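Local coordinates for alpha-1,4-endofucoidanase (Mariniflexile fucanivorans, PDB 6DLH), which hydrolyses alpha-1,4-linked fucose polymers (fucoidans) internally, as a retaining endo-acting member of glycoside hydrolase family 107, at the calcium ion site. Sequence-based numbering; all coordinates share one arbitrary frame.

The calcium ion site. Residues 634-636, 666, 668, 670, 715, 717-718. With CA (calcium ion), chain B.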
ATOM      1  N   GLY A 634     -18.309  39.914 -14.068  1.00 63.64           N
ATOM      2  CA  GLY A 634     -17.111  39.940 -13.243  1.00 57.82           C
ATOM      3  C   GLY A 634     -17.417  39.999 -11.751  1.00 53.61           C
ATOM      4  O   GLY A 634     -16.505  39.900 -10.929  1.00 49.60           O
ATOM      5  N   ALA A 635     -18.709  40.149 -11.422  1.00 51.98           N
ATOM      6  CA  ALA A 635     -19.168  40.235 -10.044  1.00 56.01           C
ATOM      7  C   ALA A 635     -18.993  38.888  -9.347  1.00 58.92           C
ATOM      8  O   ALA A 635     -19.218  37.848  -9.963  1.00 57.69           O
ATOM      9  CB  ALA A 635     -20.614  40.670 -10.015  1.00 51.03           C
ATOM     10  N   PRO A 636     -18.543  38.865  -8.066  1.00 66.20           N
ATOM     11  CA  PRO A 636     -18.742  37.708  -7.183  1.00 65.49           C
ATOM     12  C   PRO A 636     -20.230  37.437  -6.953  1.00 65.11           C
ATOM     13  O   PRO A 636     -21.056  38.302  -7.246  1.00 67.26           O
ATOM     14  CB  PRO A 636     -18.041  38.127  -5.884  1.00 67.12           C
ATOM     15  CG  PRO A 636     -17.045  39.178  -6.314  1.00 65.60           C
ATOM     16  CD  PRO A 636     -17.748  39.927  -7.426  1.00 66.79           C
ATOM     17  N   ASP A 666     -15.633  33.974  -7.061  1.00 55.06           N
ATOM     18  CA  ASP A 666     -15.342  34.996  -8.052  1.00 55.05           C
ATOM     19  C   ASP A 666     -14.749  34.345  -9.300  1.00 57.19           C
ATOM     20  O   ASP A 666     -13.649  33.797  -9.253  1.00 60.06           O
ATOM     21  CB  ASP A 666     -14.404  36.067  -7.490  1.00 55.87           C
ATOM     22  CG  ASP A 666     -14.012  37.105  -8.528  1.00 58.82           C
ATOM     23  OD1 ASP A 666     -14.903  37.866  -8.962  1.00 56.11           O
ATOM     24  OD2 ASP A 666     -12.825  37.128  -8.916  1.00 58.91           O
ATOM     25  N   GLU A 668     -13.168  35.232 -11.705  1.00 52.97           N
ATOM     26  CA  GLU A 668     -11.902  35.704 -12.253  1.00 52.53           C
ATOM     27  C   GLU A 668     -10.777  35.473 -11.248  1.00 55.44           C
ATOM     28  O   GLU A 668      -9.608  35.707 -11.553  1.00 54.46           O
ATOM     29  CB  GLU A 668     -11.982  37.167 -12.705  1.00 51.73           C
ATOM     30  CG  GLU A 668     -13.028  37.436 -13.776  1.00 46.51           C
ATOM     31  CD  GLU A 668     -14.455  37.508 -13.258  1.00 45.91           C
ATOM     32  OE1 GLU A 668     -14.630  37.769 -12.055  1.00 46.58           O
ATOM     33  OE2 GLU A 668     -15.392  37.294 -14.056  1.00 49.23           O
ATOM     34  N   ASP A 670     -10.242  37.056  -8.449  1.00 60.53           N
ATOM     35  CA  ASP A 670      -9.797  38.292  -7.826  1.00 61.00           C
ATOM     36  C   ASP A 670      -9.798  38.103  -6.313  1.00 60.78           C
ATOM     37  O   ASP A 670     -10.591  37.325  -5.788  1.00 64.83           O
ATOM     38  CB  ASP A 670     -10.707  39.471  -8.189  1.00 60.35           C
ATOM     39  CG  ASP A 670     -10.851  39.714  -9.684  1.00 59.00           C
ATOM     40  OD1 ASP A 670      -9.822  39.653 -10.389  1.00 59.33           O
ATOM     41  OD2 ASP A 670     -11.997  39.956 -10.133  1.00 51.99           O
ATOM     42  N   ASP A 715     -14.614  42.523  -4.511  1.00 76.07           N
ATOM     43  CA  ASP A 715     -13.408  42.529  -5.337  1.00 80.06           C
ATOM     44  C   ASP A 715     -12.870  43.956  -5.497  1.00 83.42           C
ATOM     45  O   ASP A 715     -12.710  44.671  -4.510  1.00 87.44           O
ATOM     46  CB  ASP A 715     -13.523  41.661  -6.603  1.00 78.64           C
ATOM     47  CG  ASP A 715     -14.222  42.259  -7.820  1.00 76.94           C
ATOM     48  OD1 ASP A 715     -14.337  43.494  -7.902  1.00 76.85           O
ATOM     49  OD2 ASP A 715     -14.627  41.472  -8.702  1.00 71.07           O
ATOM     50  N   THR A 717     -14.075  46.142  -8.284  1.00 77.67           N
ATOM     51  CA  THR A 717     -14.997  47.024  -8.988  1.00 79.68           C
ATOM     52  C   THR A 717     -16.449  46.633  -8.708  1.00 78.51           C
ATOM     53  O   THR A 717     -17.237  47.459  -8.254  1.00 84.54           O
ATOM     54  CB  THR A 717     -14.662  47.130 -10.485  1.00 79.77           C
ATOM     55  OG1 THR A 717     -15.107  45.959 -11.171  1.00 80.91           O
ATOM     56  CG2 THR A 717     -13.192  47.369 -10.767  1.00 76.87           C
ATOM     57  N   ASN A 718     -16.791  45.373  -8.994  1.00 76.14           N
ATOM     58  CA  ASN A 718     -18.151  44.878  -8.865  1.00 75.66           C
ATOM     59  C   ASN A 718     -18.367  44.320  -7.461  1.00 69.96           C
ATOM     60  O   ASN A 718     -17.524  43.586  -6.956  1.00 69.44           O
ATOM     61  CB  ASN A 718     -18.460  43.815  -9.923  1.00 78.02           C
ATOM     62  CG  ASN A 718     -19.118  44.381 -11.164  1.00 83.27           C
ATOM     63  OD1 ASN A 718     -18.603  44.224 -12.268  1.00 84.12           O
ATOM     64  ND2 ASN A 718     -20.254  45.039 -10.992  1.00 82.40           N
TER
HETATM   65 CA    CA B 805     -14.198  39.860 -10.332  1.00 60.12          CA
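Four carboxylates present themselves differently to the calcium ion. The metal lies close to the carboxylate planes of Asp670 and Asp666, somewhat out of that of Asp715, and well over one face of the Glu668 group. Asp670 points almost head-on, with OD2 2.2 Å from the calcium CA, and OD2 of Asp715 comes similarly, 2.3 Å from CA. Each carboxylate bonds through one oxygen: Glu668 OE1 is a longer ligand at 2.7 Å from CA, reached through a chain bent at its second torsion. The backbone carbonyl O of Gly634, 2.4 Å from CA, stands nearly opposite Asp670, and Asp715 opposite Glu668. Together they form the base of a near square pyramid, whose apex is Asp666 OD1, 2.5 Å from CA; water ligands may be unseen.

Asp666, its CG anti to the backbone N (chi1 176°), works with both oxygens: OD2 turns its anti lone pair to the amide N of Asp670 (2.6 Å, 153° at H), tying one ligand to the backbone of another. An alanine here would remove the apical oxygen and this acceptor, and would probably loosen both the metal and the Asp670 loop. Asp715 holds its CG in the crowded position between backbone N and carbonyl carbon (chi1 82°); its OD1 accepts the amide N of Thr717 at 2.7 Å, nearly along the C-O axis, which steadies the carboxylate. The calcium is likely to offset part of the negative charge gathered by the four carboxylates.

The site lies in the last putative Ig domain of this construct, which is one piece of a longer protein, remote from the helix-rich N-terminal part. The calcium joins Gly634, on the approach to strand 642-644, with the 660-673 loop and the turn between strands 705-713 and 720-729, probably stiffening this end of the domain.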